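PDB 4XG1: diaminopimelate decarboxylase from Psychromonas ingrahamii, which probably catalyses the pyridoxal-phosphate-dependent decarboxylation of meso-diaminopimelate to L-lysine, the final step of lysine biosynthesis by the diaminopimelate pathway. Local coordinates for residues Q43-A48 against A254-A259; A67-M72 against M88-A93; E193-D198 against T231-D236; A214-L219 against I261-G266; V243-E248 against I279-G284. One frame throughout, in Å; residues are numbered along the deposited sequence.

In the fold
Interactions 1 to 4 lie in the TIM barrel; interaction 5, the loop 243-248 against 279-284, is where the barrel meets the start of the second sheet. Interactions 2, 3, 4 and 5 are largely buried, interaction 1 partly so. Interaction 3 joins two neighbouring barrel strands by backbone hydrogen bonds. Interactions 1, 2 and 4 lie in the helical layer outside the strands, and 1 and 4 share helix 253-262. Interaction 1 is apolar, interaction 4 combines leucines with a partly exposed salt bridge, and interaction 2 reaches the second subunit through Arg89. Interactions 3 and 4 touch where Leu235 CD2 meets Leu215 CD1. Interaction 5, the smallest, lies beside the active site and packs against interactions 1 and 2.

Interaction 1: Q43-A48 against A254-A259; sequences QAFDSA and AEYMTA
The rim of the Phe45 ring is met, near its plane, by two atoms of 254-259: Tyr256 CE2 and the terminal methyl CE of Met257. Phe45 CE1 lies 3.5 Å from Tyr256 CE2, and the two ring planes are 78° apart. Next to it on the same rim, Phe45 CD1 touches Met257 CE at 3.6 Å, the two side chains crossing at about a right angle.

Met257 gets there by folding. Its CG stands anti to the backbone N (chi1 -170°), and bends at chi2 and chi3 then place CE beside Phe45, 3.5 Å from Phe45 O. Closer to the backbone, Met257 CB packs on Ala48 CB at 3.7 Å, while CG rests against the carbonyl group of Ala48. Ala48 CB also touches Ala254 CA, again at 3.7 Å. An alanine in place of Met257 would probably leave the CD1 corner of Phe45 and the Ala48 carbonyl without their neighbour, opening a gap between the helices.

No hydrogen bond crosses this interface. The helix segments run roughly parallel, their axes 8.7 Å apart at closest and inclined by 25°. They belong to helices 35-49 and 253-262, in the outer layer of the TIM barrel. Beneath them lie two paired strands: Phe45 packs on Ile56 of strand 54-59, and Tyr256 and Met257 on Phe273 of strand 270-273. Tyr256 also makes an edge-to-face contact with Phe211 of helix 209-227.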
# COMPACT_ATOMS: atom_id res chain seq x y z
N GLN B 43 -8.60 25.49 -10.65
CA GLN B 43 -9.09 26.85 -10.90
C GLN B 43 -10.29 27.21 -10.03
O GLN B 43 -10.32 28.29 -9.47
CB GLN B 43 -9.41 27.06 -12.38
CG GLN B 43 -8.25 27.70 -13.11
CD GLN B 43 -8.10 27.20 -14.53
OE1 GLN B 43 -8.99 26.49 -15.05
NE2 GLN B 43 -7.03 27.63 -15.18
N ALA B 44 -11.25 26.29 -9.92
CA ALA B 44 -12.38 26.47 -9.02
C ALA B 44 -11.90 26.95 -7.67
O ALA B 44 -12.47 27.91 -7.15
CB ALA B 44 -13.15 25.19 -8.86
N PHE B 45 -10.81 26.39 -7.16
CA PHE B 45 -10.23 26.86 -5.91
C PHE B 45 -9.55 28.23 -6.03
O PHE B 45 -9.67 29.09 -5.16
CB PHE B 45 -9.14 25.89 -5.41
CG PHE B 45 -9.63 24.79 -4.49
CD1 PHE B 45 -9.85 25.07 -3.18
CD2 PHE B 45 -9.84 23.50 -4.95
CE1 PHE B 45 -10.31 24.09 -2.32
CE2 PHE B 45 -10.31 22.51 -4.11
CZ PHE B 45 -10.54 22.82 -2.77
N ASP B 46 -8.74 28.40 -7.07
CA ASP B 46 -7.92 29.59 -7.22
C ASP B 46 -8.78 30.83 -7.47
O ASP B 46 -8.63 31.85 -6.80
CB ASP B 46 -6.97 29.41 -8.37
CG ASP B 46 -5.97 30.53 -8.48
OD1 ASP B 46 -5.22 30.74 -7.50
OD2 ASP B 46 -5.95 31.16 -9.57
N SER B 47 -9.69 30.73 -8.42
CA SER B 47 -10.57 31.84 -8.76
C SER B 47 -11.33 32.27 -7.51
O SER B 47 -11.23 33.43 -7.09
CB SER B 47 -11.58 31.44 -9.84
OG SER B 47 -10.90 31.21 -11.05
N ALA B 48 -12.03 31.31 -6.90
CA ALA B 48 -12.87 31.59 -5.76
C ALA B 48 -12.14 32.36 -4.67
O ALA B 48 -12.77 33.11 -3.94
CB ALA B 48 -13.46 30.32 -5.22
N ALA B 254 -15.62 26.33 -4.60
CA ALA B 254 -16.09 27.72 -4.63
C ALA B 254 -16.78 28.13 -3.32
O ALA B 254 -16.37 29.09 -2.69
CB ALA B 254 -17.05 27.92 -5.80
N GLU B 255 -17.80 27.37 -2.93
CA GLU B 255 -18.57 27.63 -1.68
C GLU B 255 -17.72 27.60 -0.41
O GLU B 255 -17.85 28.46 0.49
CB GLU B 255 -19.65 26.59 -1.53
CG GLU B 255 -20.55 26.47 -2.75
CD GLU B 255 -21.27 25.13 -2.88
OE1 GLU B 255 -21.13 24.28 -1.98
OE2 GLU B 255 -21.97 24.93 -3.90
N TYR B 256 -16.86 26.59 -0.34
CA TYR B 256 -15.93 26.45 0.76
C TYR B 256 -15.04 27.65 0.87
O TYR B 256 -14.80 28.15 1.99
CB TYR B 256 -15.08 25.17 0.54
CG TYR B 256 -13.67 25.11 1.11
CD1 TYR B 256 -13.44 24.70 2.40
CD2 TYR B 256 -12.56 25.41 0.33
CE1 TYR B 256 -12.13 24.58 2.91
CE2 TYR B 256 -11.26 25.31 0.85
CZ TYR B 256 -11.06 24.87 2.14
OH TYR B 256 -9.77 24.75 2.66
N MET B 257 -14.52 28.10 -0.26
CA MET B 257 -13.61 29.25 -0.26
C MET B 257 -14.31 30.58 0.13
O MET B 257 -13.84 31.30 1.01
CB MET B 257 -13.00 29.41 -1.63
CG MET B 257 -11.88 30.39 -1.67
SD MET B 257 -10.38 29.92 -0.83
CE MET B 257 -10.04 28.40 -1.76
N THR B 258 -15.45 30.86 -0.48
CA THR B 258 -16.22 32.07 -0.20
C THR B 258 -16.52 32.21 1.29
O THR B 258 -16.27 33.27 1.88
CB THR B 258 -17.57 32.08 -0.95
OG1 THR B 258 -17.39 31.66 -2.31
CG2 THR B 258 -18.12 33.44 -0.97
N ALA B 259 -17.01 31.13 1.91
CA ALA B 259 -17.20 31.17 3.36
C ALA B 259 -15.90 31.57 4.08
O ALA B 259 -15.91 32.42 5.01
CB ALA B 259 -17.70 29.83 3.85

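Interaction 2: A67-M72 against M88-A93; sequences AVLNLM and MRVIQA. With SCN (thiocyanate ion), chain E.
Asn70, on helix 66-74, faces Ala93, the residue that follows helix 84-92, and their CA atoms come within 4.9 Å, the closest backbone approach here. The Asn70 side chain makes the one hydrogen bond between the segments: ND2 donates to Ala93 O over 2.8 Å. The bond is almost straight, 177° at the hydrogen, and Ala93 O lies in the plane of the Asn70 amide. On the acceptor side, ND2 is tilted 23° from the carbonyl plane of Ala93. Asn70 CG stands anti to its own backbone N (chi1 178°), on the way to the Ala93 carbonyl.

Leu69 supplies the apolar half. Its CB packs on Ala93 CB at 3.6 Å. Farther out, Leu69 CD1 lies against the backbone turn of 89-90, 3.9 Å from Arg89 CB and 4.0 Å from Val90 CG2. Leu69 and Val90 both continue onto Phe79 of strand 78-81, so the two helices pack on a common barrel strand.

Of the Arg89 side chain, CB is what touches Leu69; the rest of the chain extends from CG to NE and leaves the helix pair. Its main polar partner is Glu416 of the second subunit, which forms a salt bridge with NH1. A thiocyanate, probably from the crystallisation liquor, lies at the guanidinium edge, its N 3.3 Å from Arg89 NH2 in a weak hydrogen bond.

Chemically, then, the carbonyl of buried Ala93, just after the helix, accepts from a neutral amide, while the charge of Arg89 is directed to the dimer interface, where the Glu416 carboxylate probably offsets part of it.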
# COMPACT_ATOMS: atom_id res chain seq x y z
N ALA B 67 3.42 14.51 -14.73
CA ALA B 67 2.60 15.24 -15.67
C ALA B 67 1.55 15.98 -14.90
O ALA B 67 1.24 17.10 -15.23
CB ALA B 67 1.94 14.31 -16.68
N VAL B 68 0.99 15.35 -13.89
CA VAL B 68 -0.03 15.97 -13.08
C VAL B 68 0.54 17.17 -12.37
O VAL B 68 -0.07 18.21 -12.29
CB VAL B 68 -0.59 14.97 -12.07
CG1 VAL B 68 -1.47 15.67 -11.03
CG2 VAL B 68 -1.41 13.93 -12.81
N LEU B 69 1.71 17.01 -11.82
CA LEU B 69 2.31 18.08 -11.07
C LEU B 69 2.57 19.21 -12.02
O LEU B 69 2.46 20.38 -11.66
CB LEU B 69 3.63 17.63 -10.43
CG LEU B 69 3.44 16.64 -9.29
CD1 LEU B 69 4.77 16.35 -8.59
CD2 LEU B 69 2.39 17.12 -8.28
N ASN B 70 2.98 18.85 -13.22
CA ASN B 70 3.36 19.82 -14.21
C ASN B 70 2.19 20.65 -14.62
O ASN B 70 2.31 21.84 -14.78
CB ASN B 70 3.96 19.12 -15.43
CG ASN B 70 4.34 20.10 -16.52
OD1 ASN B 70 3.64 20.20 -17.51
ND2 ASN B 70 5.44 20.84 -16.32
N LEU B 71 1.02 20.04 -14.74
CA LEU B 71 -0.17 20.81 -15.02
C LEU B 71 -0.36 21.90 -13.97
O LEU B 71 -0.64 23.05 -14.33
CB LEU B 71 -1.41 19.94 -15.03
CG LEU B 71 -1.52 18.94 -16.17
CD1 LEU B 71 -2.88 18.24 -16.08
CD2 LEU B 71 -1.37 19.62 -17.52
N MET B 72 -0.21 21.56 -12.70
CA MET B 72 -0.35 22.55 -11.68
C MET B 72 0.73 23.62 -11.84
O MET B 72 0.44 24.81 -11.67
CB MET B 72 -0.17 21.97 -10.27
CG MET B 72 -1.00 20.77 -9.91
SD MET B 72 -2.77 20.97 -10.03
CE MET B 72 -3.13 19.24 -9.83
N MET B 88 11.61 16.49 -4.82
CA MET B 88 12.28 16.22 -6.11
C MET B 88 11.29 16.02 -7.23
O MET B 88 11.54 16.42 -8.35
CB MET B 88 13.23 15.03 -6.00
CG MET B 88 14.39 15.26 -5.00
SD MET B 88 15.22 16.85 -5.30
CE MET B 88 15.57 17.41 -3.64
N ARG B 89 10.16 15.41 -6.93
CA ARG B 89 9.13 15.25 -7.93
C ARG B 89 8.66 16.61 -8.42
O ARG B 89 8.56 16.87 -9.61
CB ARG B 89 7.92 14.48 -7.38
CG ARG B 89 8.05 12.97 -7.45
CD ARG B 89 6.81 12.26 -6.90
NE ARG B 89 6.81 10.85 -7.21
CZ ARG B 89 6.56 10.33 -8.41
NH1 ARG B 89 6.21 11.11 -9.45
NH2 ARG B 89 6.65 9.03 -8.62
N VAL B 90 8.39 17.50 -7.48
CA VAL B 90 7.91 18.83 -7.83
C VAL B 90 8.93 19.65 -8.64
O VAL B 90 8.58 20.31 -9.61
CB VAL B 90 7.52 19.61 -6.59
CG1 VAL B 90 7.39 21.10 -6.92
CG2 VAL B 90 6.19 19.09 -6.07
N ILE B 91 10.19 19.60 -8.25
CA ILE B 91 11.21 20.26 -9.01
C ILE B 91 11.33 19.67 -10.38
O ILE B 91 11.37 20.39 -11.39
CB ILE B 91 12.56 20.17 -8.33
CG1 ILE B 91 12.57 21.08 -7.09
CG2 ILE B 91 13.66 20.62 -9.29
CD1 ILE B 91 13.69 20.78 -6.11
N GLN B 92 11.34 18.34 -10.44
CA GLN B 92 11.42 17.65 -11.70
C GLN B 92 10.32 18.14 -12.63
O GLN B 92 10.55 18.31 -13.80
CB GLN B 92 11.32 16.13 -11.48
CG GLN B 92 11.78 15.34 -12.67
CD GLN B 92 13.23 15.56 -13.01
OE1 GLN B 92 13.55 15.85 -14.17
NE2 GLN B 92 14.10 15.43 -12.03
N ALA B 93 9.10 18.29 -12.11
CA ALA B 93 7.96 18.66 -12.93
C ALA B 93 7.92 20.14 -13.27
O ALA B 93 7.00 20.59 -13.95
CB ALA B 93 6.67 18.26 -12.24
S SCN E . 4.16 8.10 -5.35
C SCN E . 5.64 7.93 -5.48
N SCN E . 6.79 7.80 -5.56

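Interaction 3: E193-D198 against T231-D236; sequences EIKGVD and TISHLD
Lys195 O takes two backbone hydrogen bonds from the facing segment, from Ser233 N at 2.8 Å and from His234 N at 3.1 Å. The His234 N-H arrives in the carbonyl plane, the Ser233 N-H from 38° above it, and Ser233 OG adds a weak third contact. From here the strands run parallel: Val197 N donates to His234 O, and Asp236 N to Val197 O over 2.7 Å, nearly along the C=O axis.

One face of the sheet carries His234, Asp198 and Asp236. Gly196 CA sits over a face of the His234 ring in a CH-pi contact, 3.9 Å from its centroid, with the ring close against the glycine. The carboxylates of Asp198 and Asp236 lie side by side with their planes 76° apart. Their OD1 atoms, 3.3 Å from each other, make no hydrogen bond, and Asp236 OD1 is held instead by Gly238 N.

On the opposite face Val197 CG1 packs on Leu235 CD1 at 3.5 Å, and both residues continue onto Leu218 of helix 209-227. Farther down, Ile194 CG2 meets Ile232 CD1 at 3.6 Å.

Strand 192-198, helix 209-227 and strand 234-236 form a beta-alpha-beta unit of the TIM barrel. Its strand ends bring Asp236 next to Glu274, a predicted pyridoxal phosphate-binding residue, and the side chain of Asp198 to about 6 Å from the nearest atom of the bound cofactor-lysine adduct.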
# COMPACT_ATOMS: atom_id res chain seq x y z
N GLU B 193 12.69 31.31 11.46
CA GLU B 193 12.03 32.54 11.23
C GLU B 193 10.54 32.27 11.08
O GLU B 193 10.08 31.76 10.05
CB GLU B 193 12.58 33.23 10.00
CG GLU B 193 11.93 34.59 9.73
CD GLU B 193 12.42 35.27 8.47
OE1 GLU B 193 13.51 34.90 7.96
OE2 GLU B 193 11.73 36.20 8.01
N ILE B 194 9.78 32.71 12.06
CA ILE B 194 8.36 32.50 12.06
C ILE B 194 7.68 33.23 10.91
O ILE B 194 7.73 34.45 10.83
CB ILE B 194 7.77 32.95 13.40
CG1 ILE B 194 8.33 32.08 14.53
CG2 ILE B 194 6.26 32.88 13.36
CD1 ILE B 194 8.23 32.65 15.93
N LYS B 195 7.02 32.48 10.03
CA LYS B 195 6.28 33.08 8.93
C LYS B 195 4.80 32.88 8.99
O LYS B 195 4.05 33.68 8.41
CB LYS B 195 6.76 32.51 7.59
CG LYS B 195 8.26 32.65 7.39
CD LYS B 195 8.69 34.11 7.26
CE LYS B 195 8.58 34.58 5.82
NZ LYS B 195 8.94 36.02 5.74
N GLY B 196 4.36 31.82 9.68
CA GLY B 196 2.95 31.47 9.56
C GLY B 196 2.35 30.63 10.64
O GLY B 196 3.00 30.24 11.60
N VAL B 197 1.06 30.40 10.46
CA VAL B 197 0.31 29.44 11.26
C VAL B 197 -0.33 28.42 10.33
O VAL B 197 -0.90 28.78 9.28
CB VAL B 197 -0.75 30.17 12.10
CG1 VAL B 197 -1.83 29.21 12.61
CG2 VAL B 197 -0.06 30.84 13.27
N ASP B 198 -0.29 27.17 10.74
CA ASP B 198 -0.78 26.07 9.91
C ASP B 198 -1.73 25.12 10.65
O ASP B 198 -1.63 24.94 11.87
CB ASP B 198 0.44 25.28 9.40
CG ASP B 198 0.07 23.97 8.75
OD1 ASP B 198 -0.58 23.98 7.66
OD2 ASP B 198 0.44 22.93 9.35
N THR B 231 4.91 38.19 14.59
CA THR B 231 4.23 38.59 13.38
C THR B 231 3.95 37.42 12.51
O THR B 231 4.77 36.55 12.41
CB THR B 231 5.16 39.50 12.58
OG1 THR B 231 5.46 40.65 13.36
CG2 THR B 231 4.50 39.89 11.30
N ILE B 232 2.80 37.40 11.87
CA ILE B 232 2.37 36.25 11.12
C ILE B 232 2.00 36.58 9.69
O ILE B 232 1.02 37.17 9.44
CB ILE B 232 1.22 35.51 11.83
CG1 ILE B 232 1.72 34.88 13.11
CG2 ILE B 232 0.62 34.43 10.95
CD1 ILE B 232 2.83 33.93 12.89
N SER B 233 2.80 36.13 8.74
CA SER B 233 2.66 36.56 7.33
C SER B 233 1.60 35.77 6.57
O SER B 233 0.98 36.30 5.61
CB SER B 233 3.99 36.41 6.60
OG SER B 233 5.07 36.72 7.47
N HIS B 234 1.40 34.50 6.96
CA HIS B 234 0.36 33.65 6.31
C HIS B 234 -0.28 32.65 7.26
O HIS B 234 0.27 32.28 8.31
CB HIS B 234 0.94 32.92 5.09
CG HIS B 234 1.99 31.91 5.43
ND1 HIS B 234 1.69 30.63 5.86
CD2 HIS B 234 3.35 31.99 5.42
CE1 HIS B 234 2.81 29.98 6.12
NE2 HIS B 234 3.83 30.78 5.85
N LEU B 235 -1.48 32.24 6.86
CA LEU B 235 -2.25 31.24 7.55
C LEU B 235 -2.60 30.11 6.59
O LEU B 235 -3.26 30.34 5.56
CB LEU B 235 -3.56 31.84 8.05
CG LEU B 235 -4.52 30.86 8.72
CD1 LEU B 235 -3.97 30.36 10.04
CD2 LEU B 235 -5.86 31.54 8.90
N ASP B 236 -2.13 28.91 6.93
CA ASP B 236 -2.31 27.73 6.09
C ASP B 236 -3.44 26.86 6.68
O ASP B 236 -3.34 26.35 7.79
CB ASP B 236 -0.98 26.96 6.05
CG ASP B 236 -1.00 25.77 5.07
OD1 ASP B 236 -2.04 25.12 4.87
OD2 ASP B 236 0.09 25.42 4.58

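Interaction 4: A214-L219 against I261-G266; sequences ALDKLL and INRMAG
In the outer helical layer of the TIM barrel, Leu215, Asp216 and Leu219 of helix 209-227 meet Arg263 and Met264, in the segment 261-266 that continues helix 253-262. Strand 234-236 lies between these two helices in the chain, and Leu215 packs on its Leu235 from outside. The backbones stay apart, with the nearest CA atoms, those of Asp216 and Arg263, separated by 8.2 Å; side chains alone bridge the gap.

The polar link is a salt bridge. Arg263 NE donates to Asp216 OD1 over 2.8 Å, at 169° and therefore close to straight, and the oxygen lies in the guanidinium plane at its edge. On the acceptor, the bond comes in on the syn side of OD1. The carboxylate and guanidinium planes are turned 56° apart, and the second N-H is poorly aimed: Arg263 NH2 to the same Asp216 OD1 is a weak bond of 3.3 Å. One oxygen thus takes both donors, and the pair is not the flat two-oxygen kind. Bends at chi2 and chi3 curl the arginine chain round to reach it.

Below the charges the contact is apolar. Leu215 CD2 packs on Arg263 CB at 3.8 Å, and Leu215 CD1 and Leu219 CD2 lie more loosely against the thioether of Met264. A type I turn from Asn262 to Ala265 has Arg263 and Met264 as its middle residues. Leu219 slides past the arginine in the opposite direction, placing its CD1 methyl 3.7 Å from Arg263 NH2.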
# COMPACT_ATOMS: atom_id res chain seq x y z
N ALA B 214 -12.31 26.17 12.81
CA ALA B 214 -10.85 26.13 12.89
C ALA B 214 -10.21 27.47 12.58
O ALA B 214 -9.29 27.93 13.29
CB ALA B 214 -10.31 25.07 11.94
N LEU B 215 -10.68 28.10 11.51
CA LEU B 215 -10.22 29.42 11.18
C LEU B 215 -10.36 30.43 12.35
O LEU B 215 -9.35 31.01 12.83
CB LEU B 215 -10.98 29.93 9.96
CG LEU B 215 -10.74 31.37 9.53
CD1 LEU B 215 -9.25 31.62 9.43
CD2 LEU B 215 -11.42 31.60 8.22
N ASP B 216 -11.59 30.59 12.83
CA ASP B 216 -11.86 31.44 14.00
C ASP B 216 -10.80 31.30 15.07
O ASP B 216 -10.21 32.28 15.50
CB ASP B 216 -13.25 31.14 14.57
CG ASP B 216 -14.39 31.61 13.64
OD1 ASP B 216 -14.10 32.34 12.66
OD2 ASP B 216 -15.57 31.25 13.87
N LYS B 217 -10.54 30.08 15.52
CA LYS B 217 -9.64 29.89 16.66
C LYS B 217 -8.23 30.16 16.33
O LYS B 217 -7.43 30.46 17.22
CB LYS B 217 -9.73 28.47 17.18
CG LYS B 217 -11.21 28.08 17.21
CD LYS B 217 -11.67 27.96 18.63
CE LYS B 217 -12.96 27.20 18.59
NZ LYS B 217 -13.44 26.94 19.96
N LEU B 218 -7.89 30.02 15.07
CA LEU B 218 -6.54 30.35 14.63
C LEU B 218 -6.33 31.88 14.48
O LEU B 218 -5.24 32.38 14.78
CB LEU B 218 -6.18 29.63 13.32
CG LEU B 218 -6.15 28.10 13.39
CD1 LEU B 218 -6.00 27.50 12.00
CD2 LEU B 218 -5.08 27.55 14.30
N LEU B 219 -7.38 32.60 14.07
CA LEU B 219 -7.33 34.07 14.03
C LEU B 219 -7.16 34.65 15.42
O LEU B 219 -6.26 35.44 15.66
CB LEU B 219 -8.57 34.65 13.39
CG LEU B 219 -8.73 34.28 11.91
CD1 LEU B 219 -10.03 34.81 11.34
CD2 LEU B 219 -7.55 34.79 11.10
N ILE B 261 -13.41 33.24 2.90
CA ILE B 261 -13.01 34.59 2.51
C ILE B 261 -13.89 35.61 3.21
O ILE B 261 -13.36 36.53 3.85
CB ILE B 261 -13.13 34.77 0.99
CG1 ILE B 261 -12.25 33.73 0.34
CG2 ILE B 261 -12.84 36.22 0.58
CD1 ILE B 261 -10.96 34.25 -0.20
N ASN B 262 -15.20 35.40 3.13
CA ASN B 262 -16.17 36.20 3.88
C ASN B 262 -15.67 36.33 5.33
O ASN B 262 -15.47 37.46 5.83
CB ASN B 262 -17.59 35.62 3.84
CG ASN B 262 -18.21 35.62 2.44
OD1 ASN B 262 -17.73 36.31 1.55
ND2 ASN B 262 -19.28 34.84 2.25
N ARG B 263 -15.35 35.20 5.97
CA ARG B 263 -14.79 35.27 7.38
C ARG B 263 -13.52 36.09 7.55
O ARG B 263 -13.13 36.46 8.67
CB ARG B 263 -14.52 33.87 8.00
CG ARG B 263 -15.57 33.33 8.95
CD ARG B 263 -15.97 34.28 10.09
NE ARG B 263 -14.95 34.47 11.12
CZ ARG B 263 -14.41 35.63 11.53
NH1 ARG B 263 -14.75 36.80 11.03
NH2 ARG B 263 -13.48 35.60 12.51
N MET B 264 -12.82 36.34 6.45
CA MET B 264 -11.59 37.17 6.45
C MET B 264 -11.92 38.65 6.41
O MET B 264 -11.00 39.50 6.45
CB MET B 264 -10.72 36.88 5.24
CG MET B 264 -10.01 35.56 5.28
SD MET B 264 -9.26 35.16 6.88
CE MET B 264 -7.63 35.88 6.86
N ALA B 265 -13.21 38.95 6.26
CA ALA B 265 -13.80 40.18 6.79
C ALA B 265 -13.07 41.40 6.26
O ALA B 265 -13.28 41.78 5.12
CB ALA B 265 -13.79 40.14 8.34
N GLY B 266 -12.18 41.98 7.08
CA GLY B 266 -11.25 43.01 6.63
C GLY B 266 -9.87 42.72 7.18
O GLY B 266 -9.40 43.41 8.08

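Interaction 5: V243-E248 against I279-G284; sequences VPYDDE and IMANAG
In the loop that lays Val243, Pro244 and Tyr245 against Ala281 and Asn282, Glu248 OE1 is gripped by two backbone N-H groups. Asp246 N reaches its syn lone pair at 2.9 Å, and Tyr245 N approaches from above the carboxylate plane at 3.0 Å. The carboxylate thereby pins the loop back on itself.

Across the contact, Asn282 ND2 donates to Pro244 O in a bond that is straight, 165° at the hydrogen, but weak because it spans 3.4 Å. The other end of the amide is held as well, with OD1 accepting from Ser372 OG. With a leucine in place of Asn282, the Ser372 hydroxyl and the Pro244 carbonyl would probably each be left without this partner, and the loop would be held less firmly here.

The remaining contacts gather on Ala281 CB. Val243 CG2, in the crowded position between its backbone N and carbonyl carbon, meets Ala281 CB at 3.8 Å. Tyr245 also reaches this methyl, its OH 4.1 Å from Ala281 CB, while that hydroxyl hydrogen-bonds to Arg277 NH1.

Arg277 and nearby Arg313 are both predicted to bind substrate, and the side chain of Tyr245 lies about 5 Å from the nearest atom of the bound cofactor-lysine adduct. The long loop between strand 234-236 and helix 253-262 thus sits at the active-site mouth of the TIM barrel, as loops after barrel strands do in this fold.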
# COMPACT_ATOMS: atom_id res chain seq x y z
N VAL B 243 -15.24 14.97 -1.21
CA VAL B 243 -15.81 14.86 -2.53
C VAL B 243 -16.94 13.85 -2.52
O VAL B 243 -17.04 13.04 -1.60
CB VAL B 243 -14.79 14.44 -3.60
CG1 VAL B 243 -13.67 15.45 -3.72
CG2 VAL B 243 -14.23 13.04 -3.34
N PRO B 244 -17.77 13.87 -3.57
CA PRO B 244 -18.81 12.84 -3.75
C PRO B 244 -18.26 11.54 -4.32
O PRO B 244 -17.79 11.52 -5.48
CB PRO B 244 -19.79 13.49 -4.75
CG PRO B 244 -18.97 14.47 -5.53
CD PRO B 244 -17.94 15.00 -4.53
N TYR B 245 -18.27 10.49 -3.50
CA TYR B 245 -17.90 9.14 -3.92
C TYR B 245 -19.15 8.33 -4.26
O TYR B 245 -19.21 7.69 -5.31
CB TYR B 245 -17.10 8.42 -2.80
CG TYR B 245 -15.65 8.85 -2.69
CD1 TYR B 245 -14.71 8.42 -3.63
CD2 TYR B 245 -15.22 9.70 -1.67
CE1 TYR B 245 -13.39 8.83 -3.55
CE2 TYR B 245 -13.89 10.11 -1.59
CZ TYR B 245 -12.99 9.67 -2.54
OH TYR B 245 -11.68 10.03 -2.46
N ASP B 246 -20.10 8.33 -3.33
CA ASP B 246 -21.38 7.62 -3.41
C ASP B 246 -22.51 8.68 -3.45
O ASP B 246 -22.84 9.20 -4.51
CB ASP B 246 -21.51 6.67 -2.21
CG ASP B 246 -22.77 5.77 -2.27
OD1 ASP B 246 -23.59 5.89 -3.21
OD2 ASP B 246 -22.91 4.88 -1.39
N ASP B 247 -23.00 9.06 -2.26
CA ASP B 247 -24.19 9.89 -2.08
C ASP B 247 -23.90 11.19 -1.31
O ASP B 247 -24.82 11.96 -1.01
CB ASP B 247 -25.28 9.07 -1.35
CG ASP B 247 -24.84 8.59 0.04
OD1 ASP B 247 -23.63 8.69 0.36
OD2 ASP B 247 -25.69 8.09 0.81
N GLU B 248 -22.63 11.47 -1.05
CA GLU B 248 -22.25 12.63 -0.23
C GLU B 248 -22.48 13.93 -1.02
O GLU B 248 -22.41 13.94 -2.24
CB GLU B 248 -20.77 12.54 0.20
CG GLU B 248 -20.40 11.32 1.02
CD GLU B 248 -19.87 10.12 0.20
OE1 GLU B 248 -20.01 10.07 -1.04
OE2 GLU B 248 -19.32 9.18 0.82
N ILE B 279 -9.20 18.27 -5.62
CA ILE B 279 -8.70 18.48 -6.98
C ILE B 279 -8.66 17.21 -7.81
O ILE B 279 -9.06 17.22 -8.96
CB ILE B 279 -7.34 19.17 -6.97
CG1 ILE B 279 -7.52 20.59 -6.45
CG2 ILE B 279 -6.73 19.19 -8.37
CD1 ILE B 279 -6.21 21.30 -6.20
N MET B 280 -8.18 16.11 -7.26
CA MET B 280 -7.85 14.93 -8.11
C MET B 280 -8.83 13.79 -8.09
O MET B 280 -8.86 13.02 -9.05
CB MET B 280 -6.49 14.39 -7.72
CG MET B 280 -5.34 15.31 -8.06
SD MET B 280 -5.14 15.61 -9.81
CE MET B 280 -5.29 13.97 -10.53
N ALA B 281 -9.61 13.64 -7.03
CA ALA B 281 -10.38 12.40 -6.86
C ALA B 281 -11.14 12.01 -8.11
O ALA B 281 -10.93 10.95 -8.70
CB ALA B 281 -11.31 12.49 -5.70
N ASN B 282 -11.99 12.91 -8.57
CA ASN B 282 -12.85 12.61 -9.71
C ASN B 282 -12.25 13.06 -11.04
O ASN B 282 -12.90 12.93 -12.08
CB ASN B 282 -14.23 13.21 -9.49
CG ASN B 282 -15.02 12.44 -8.46
OD1 ASN B 282 -15.13 11.22 -8.53
ND2 ASN B 282 -15.57 13.15 -7.47
N ALA B 283 -10.99 13.50 -11.01
CA ALA B 283 -10.21 13.71 -12.24
C ALA B 283 -9.56 12.43 -12.79
O ALA B 283 -8.87 12.50 -13.81
CB ALA B 283 -9.12 14.74 -12.03
N GLY B 284 -9.82 11.27 -12.17
CA GLY B 284 -9.29 10.01 -12.67
C GLY B 284 -10.18 8.81 -12.44
O GLY B 284 -10.96 8.77 -11.51